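Local coordinates for protein endo-polygalacturonase (Pectobacterium carotovorum subsp. carotovorum, PDB 1BHE) that hydrolyses the alpha-1,4 linkages between galacturonate units of polygalacturonic acid, contributing to the maceration and soft rot of plant tissue, at residues P206-N211 and K232-T237; V226-Y231 and M260-V265. All blocks are in the same frame, centred on the assembly; numbering follows the deposited sequence.

Interaction 1. Residues P206-N211 and K232-T237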
loop_
_atom_site.group_PDB
_atom_site.type_symbol
_atom_site.label_atom_id
_atom_site.label_comp_id
_atom_site.label_asym_id
_atom_site.label_seq_id
_atom_site.Cartn_x
_atom_site.Cartn_y
_atom_site.Cartn_z
ATOM N N PRO A 206 1.458 -4.385 3.311
ATOM C CA PRO A 206 1.378 -5.419 4.337
ATOM C C PRO A 206 2.372 -5.067 5.440
ATOM O O PRO A 206 3.525 -4.732 5.138
ATOM C CB PRO A 206 1.745 -6.704 3.611
ATOM C CG PRO A 206 1.802 -6.363 2.160
ATOM C CD PRO A 206 2.166 -4.888 2.107
ATOM N N MET A 207 1.957 -5.071 6.694
ATOM C CA MET A 207 2.781 -4.707 7.840
ATOM C C MET A 207 2.747 -5.797 8.906
ATOM O O MET A 207 1.713 -6.003 9.541
ATOM C CB MET A 207 2.270 -3.403 8.477
ATOM C CG MET A 207 2.447 -2.159 7.625
ATOM S SD MET A 207 1.837 -0.667 8.444
ATOM C CE MET A 207 2.182 0.534 7.151
ATOM N N SER A 208 3.836 -6.547 9.062
ATOM C CA SER A 208 3.898 -7.652 10.020
ATOM C C SER A 208 2.702 -8.581 9.800
ATOM O O SER A 208 1.942 -8.902 10.718
ATOM C CB SER A 208 3.965 -7.134 11.455
ATOM O OG SER A 208 5.305 -6.772 11.811
ATOM N N SER A 209 2.517 -9.002 8.552
ATOM C CA SER A 209 1.374 -9.846 8.193
ATOM C C SER A 209 1.827 -11.007 7.323
ATOM O O SER A 209 2.895 -10.926 6.710
ATOM C CB SER A 209 0.333 -9.004 7.439
ATOM O OG SER A 209 -0.297 -8.078 8.314
ATOM N N LYS A 210 1.038 -12.079 7.251
ATOM C CA LYS A 210 1.409 -13.198 6.397
ATOM C C LYS A 210 0.287 -13.508 5.401
ATOM O O LYS A 210 -0.848 -13.089 5.579
ATOM C CB LYS A 210 1.765 -14.473 7.146
ATOM C CG LYS A 210 1.173 -14.685 8.515
ATOM C CD LYS A 210 2.050 -15.510 9.445
ATOM C CE LYS A 210 3.476 -15.030 9.575
ATOM N NZ LYS A 210 3.852 -14.458 10.896
ATOM N N ASN A 211 0.662 -14.269 4.389
ATOM C CA ASN A 211 -0.220 -14.773 3.350
ATOM C C ASN A 211 -0.973 -13.684 2.604
ATOM O O ASN A 211 -2.166 -13.448 2.759
ATOM C CB ASN A 211 -1.165 -15.827 3.957
ATOM C CG ASN A 211 -0.358 -16.991 4.528
ATOM O OD1 ASN A 211 0.557 -17.497 3.873
ATOM N ND2 ASN A 211 -0.677 -17.407 5.747
ATOM N N LYS A 232 9.762 -4.569 14.645
ATOM C CA LYS A 232 10.313 -5.180 15.850
ATOM C C LYS A 232 9.228 -5.368 16.899
ATOM O O LYS A 232 8.422 -4.467 17.126
ATOM C CB LYS A 232 11.442 -4.315 16.430
ATOM C CG LYS A 232 12.381 -5.100 17.341
ATOM C CD LYS A 232 13.510 -4.219 17.869
ATOM C CE LYS A 232 13.120 -3.553 19.182
ATOM N NZ LYS A 232 14.295 -3.404 20.097
ATOM N N GLY A 233 9.148 -6.548 17.510
ATOM C CA GLY A 233 8.171 -6.819 18.549
ATOM C C GLY A 233 6.808 -7.231 18.005
ATOM O O GLY A 233 5.853 -7.356 18.767
ATOM N N ARG A 234 6.696 -7.393 16.694
ATOM C CA ARG A 234 5.454 -7.791 16.042
ATOM C C ARG A 234 5.749 -8.991 15.148
ATOM O O ARG A 234 6.907 -9.407 15.034
ATOM C CB ARG A 234 4.820 -6.649 15.257
ATOM C CG ARG A 234 4.086 -5.629 16.121
ATOM C CD ARG A 234 3.998 -4.276 15.434
ATOM N NE ARG A 234 3.119 -4.313 14.265
ATOM C CZ ARG A 234 2.898 -3.271 13.469
ATOM N NH1 ARG A 234 3.481 -2.098 13.697
ATOM N NH2 ARG A 234 2.095 -3.377 12.416
ATOM N N ALA A 235 4.711 -9.550 14.534
ATOM C CA ALA A 235 4.875 -10.725 13.697
ATOM C C ALA A 235 5.813 -10.541 12.518
ATOM O O ALA A 235 5.990 -9.456 11.962
ATOM C CB ALA A 235 3.516 -11.196 13.177
ATOM N N GLU A 236 6.357 -11.679 12.061
ATOM C CA GLU A 236 7.146 -11.672 10.839
ATOM C C GLU A 236 6.199 -11.497 9.647
ATOM O O GLU A 236 5.031 -11.874 9.722
ATOM C CB GLU A 236 7.941 -12.967 10.657
ATOM C CG GLU A 236 9.068 -13.072 11.677
ATOM C CD GLU A 236 9.660 -14.459 11.807
ATOM O OE1 GLU A 236 9.200 -15.391 11.121
ATOM O OE2 GLU A 236 10.589 -14.609 12.630
ATOM N N THR A 237 6.716 -10.903 8.585
ATOM C CA THR A 237 5.949 -10.761 7.349
ATOM C C THR A 237 6.411 -11.886 6.436
ATOM O O THR A 237 7.586 -11.917 6.063
ATOM C CB THR A 237 6.190 -9.392 6.689
ATOM O OG1 THR A 237 5.566 -8.395 7.504
ATOM C CG2 THR A 237 5.628 -9.352 5.280
#

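Interaction 2. Residues V226-Y231 and M260-V265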
loop_
_atom_site.group_PDB
_atom_site.type_symbol
_atom_site.label_atom_id
_atom_site.label_comp_id
_atom_site.label_asym_id
_atom_site.label_seq_id
_atom_site.Cartn_x
_atom_site.Cartn_y
_atom_site.Cartn_z
ATOM N N VAL A 226 3.870 -0.592 -3.639
ATOM C CA VAL A 226 3.707 -1.627 -2.637
ATOM C C VAL A 226 4.921 -1.513 -1.703
ATOM O O VAL A 226 6.053 -1.375 -2.179
ATOM C CB VAL A 226 3.642 -3.062 -3.182
ATOM C CG1 VAL A 226 3.797 -4.110 -2.071
ATOM C CG2 VAL A 226 2.344 -3.362 -3.917
ATOM N N ALA A 227 4.704 -1.533 -0.398
ATOM C CA ALA A 227 5.817 -1.489 0.550
ATOM C C ALA A 227 5.579 -2.576 1.597
ATOM O O ALA A 227 4.657 -2.462 2.408
ATOM C CB ALA A 227 5.996 -0.130 1.195
ATOM N N ILE A 228 6.359 -3.638 1.500
ATOM C CA ILE A 228 6.282 -4.776 2.419
ATOM C C ILE A 228 7.131 -4.485 3.652
ATOM O O ILE A 228 8.328 -4.197 3.519
ATOM C CB ILE A 228 6.756 -6.050 1.700
ATOM C CG1 ILE A 228 5.843 -6.366 0.509
ATOM C CG2 ILE A 228 6.805 -7.250 2.635
ATOM C CD1 ILE A 228 6.420 -7.364 -0.477
ATOM N N LYS A 229 6.532 -4.473 4.838
ATOM C CA LYS A 229 7.218 -4.110 6.070
ATOM C C LYS A 229 7.041 -5.121 7.201
ATOM O O LYS A 229 6.044 -5.839 7.276
ATOM C CB LYS A 229 6.727 -2.752 6.598
ATOM C CG LYS A 229 6.775 -1.595 5.612
ATOM C CD LYS A 229 6.152 -0.324 6.168
ATOM C CE LYS A 229 6.023 0.731 5.077
ATOM N NZ LYS A 229 7.338 1.340 4.727
ATOM N N ALA A 230 8.027 -5.185 8.091
ATOM C CA ALA A 230 7.984 -6.047 9.272
ATOM C C ALA A 230 8.612 -5.286 10.441
ATOM O O ALA A 230 9.690 -4.705 10.300
ATOM C CB ALA A 230 8.665 -7.375 9.026
ATOM N N TYR A 231 7.920 -5.228 11.570
ATOM C CA TYR A 231 8.304 -4.435 12.717
ATOM C C TYR A 231 8.817 -5.195 13.930
ATOM O O TYR A 231 8.358 -6.286 14.251
ATOM C CB TYR A 231 7.077 -3.615 13.179
ATOM C CG TYR A 231 6.651 -2.574 12.171
ATOM C CD1 TYR A 231 5.861 -2.907 11.077
ATOM C CD2 TYR A 231 7.054 -1.252 12.315
ATOM C CE1 TYR A 231 5.485 -1.950 10.152
ATOM C CE2 TYR A 231 6.682 -0.291 11.397
ATOM C CZ TYR A 231 5.898 -0.649 10.319
ATOM O OH TYR A 231 5.530 0.316 9.410
ATOM N N MET A 260 12.260 -5.978 9.761
ATOM C CA MET A 260 12.465 -6.903 10.873
ATOM C C MET A 260 11.827 -8.266 10.640
ATOM O O MET A 260 10.935 -8.673 11.381
ATOM C CB MET A 260 11.928 -6.276 12.166
ATOM C CG MET A 260 12.615 -4.962 12.518
ATOM S SD MET A 260 14.407 -5.180 12.626
ATOM C CE MET A 260 14.522 -6.354 13.972
ATOM N N GLY A 261 12.275 -8.998 9.629
ATOM C CA GLY A 261 11.766 -10.326 9.335
ATOM C C GLY A 261 10.770 -10.365 8.189
ATOM O O GLY A 261 9.567 -10.499 8.415
ATOM N N VAL A 262 11.266 -10.303 6.965
ATOM C CA VAL A 262 10.475 -10.393 5.745
ATOM C C VAL A 262 10.920 -11.657 5.013
ATOM O O VAL A 262 12.108 -11.791 4.702
ATOM C CB VAL A 262 10.670 -9.175 4.830
ATOM C CG1 VAL A 262 10.008 -9.376 3.476
ATOM C CG2 VAL A 262 10.145 -7.921 5.518
ATOM N N TYR A 263 10.017 -12.616 4.829
ATOM C CA TYR A 263 10.348 -13.894 4.225
ATOM C C TYR A 263 9.429 -14.364 3.107
ATOM O O TYR A 263 8.215 -14.163 3.154
ATOM C CB TYR A 263 10.246 -15.015 5.299
ATOM C CG TYR A 263 11.083 -14.797 6.540
ATOM C CD1 TYR A 263 10.588 -14.058 7.611
ATOM C CD2 TYR A 263 12.366 -15.316 6.637
ATOM C CE1 TYR A 263 11.353 -13.839 8.742
ATOM C CE2 TYR A 263 13.138 -15.105 7.767
ATOM C CZ TYR A 263 12.627 -14.364 8.809
ATOM O OH TYR A 263 13.375 -14.136 9.939
ATOM N N ASN A 264 9.995 -15.081 2.146
ATOM C CA ASN A 264 9.275 -15.734 1.066
ATOM C C ASN A 264 8.345 -14.838 0.265
ATOM O O ASN A 264 7.122 -14.986 0.232
ATOM C CB ASN A 264 8.504 -16.922 1.668
ATOM C CG ASN A 264 7.886 -17.852 0.656
ATOM O OD1 ASN A 264 8.369 -18.008 -0.467
ATOM N ND2 ASN A 264 6.778 -18.491 1.030
ATOM N N VAL A 265 8.961 -13.898 -0.436
ATOM C CA VAL A 265 8.270 -12.935 -1.283
ATOM C C VAL A 265 8.500 -13.285 -2.750
ATOM O O VAL A 265 9.651 -13.358 -3.192
ATOM C CB VAL A 265 8.764 -11.505 -1.008
ATOM C CG1 VAL A 265 8.023 -10.495 -1.875
ATOM C CG2 VAL A 265 8.596 -11.152 0.464
#

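Interaction 1. Residues P206-N211 and K232-T237
The guanidinium of Arg234 lies obliquely to Met207 and Ser208, its NH2 3.9 Å from Met207 CB and equally close to Met207 O. Arg234 makes a loose contact here; its NE forms a salt bridge with Asp181, and its guanidinium a cation-pi contact with Tyr231. Two flat carbonyl groups of the 232-237 loop are gripped more firmly. Ser208 OG donates to Ala235 O at 2.8 Å, in the carbonyl plane and with a C=O...OG angle of 147°. The short side chain suits this place, since its hydroxyl also bonds to Tyr231 N and so bridges the start of the loop and, at Ala235, a point near its end. At the very next carbonyl, Lys210 NZ reaches Glu236 O at 3.1 Å, tilted 31° from the plane of the Glu236 carbonyl; bends at chi3 and chi4 curl the chain back toward it. The Glu236 carboxylate instead pairs with Arg238.

Thr237, at the end of the loop, packs against the Ser208-Ser209 turn. Its OG1, anti to the carbonyl carbon (chi1 -70°), accepts a hydrogen bond from Ser209 N at 3.3 Å and is bonded to Lys229 O as well, so a buried hydroxyl is satisfied twice. Beside it, Thr237 CA makes a CH...O contact of 3.1 Å with Ser209 O. Met207, extended beyond CG, runs away from the loop onto strand 177-180. The whole is a corner of the right-handed parallel beta-helix of family 28, where a two-residue turn in one coil is overlaid by a longer loop from the next.

Interaction 2. Residues V226-Y231 and M260-V265
Ile228, Ala230, Val262 and Val265 meet inside the right-handed parallel beta-helix, where strand 226-230 on one wall faces the strand containing residues 262-265 on another, their directions 139° apart. Ile228 uses both branches. CG2, anti to the backbone N, touches Val262 CG1 at 3.9 Å, the side chains crossing at about a right angle. The other branch is extended (chi2 164°) and carries CD1 to Val265 CG1, 3.8 Å away, tip to tip. Val262 also has CG1 anti to its backbone N, which leaves CG2 to lie 3.8 Å from Ala230 CB. Branched aliphatic chains suit this interior because one such as Ile228 or Val262 can meet two neighbours at once; Met253, Ile255 and Ile240 add to the same apolar filling.

At the strand's end the backbones come close (CA atoms of Ala230 and Met260 4.8 Å apart), and the small Ala230 fits, its CB 3.3 Å from Gly261 O. At the backbone angles of Gly261 a CB would press on Met260 O and meet Tyr263 CE1, so glycine suits the place. Met260 curls at chi2 and chi3, leading its thioether away, while its backbone N donates to Ala230 O at 2.9 Å from 47° above the carbonyl plane.

The two interactions lie about 7 Å apart, centre to centre, on the same side of the chain's centre. Their segments alternate along the chain: 206-211, 226-231, 232-237, then 260-265. Strands 204-207 and 226-230 are parallel neighbours, so interaction 1 joins one coil to the next around its corner, and interaction 2 continues from that second coil into the third. Thr237 of interaction 1 also bonds to both strands of interaction 2, its O probably accepting from Tyr263 N (2.8 Å). Three successive coils are thus joined, at a corner and in the interior. Interaction 1 is nearer the predicted proton donor, Asp223, about 11 Å from the Met207 side chain; interaction 2 lies away from the annotated catalytic residues.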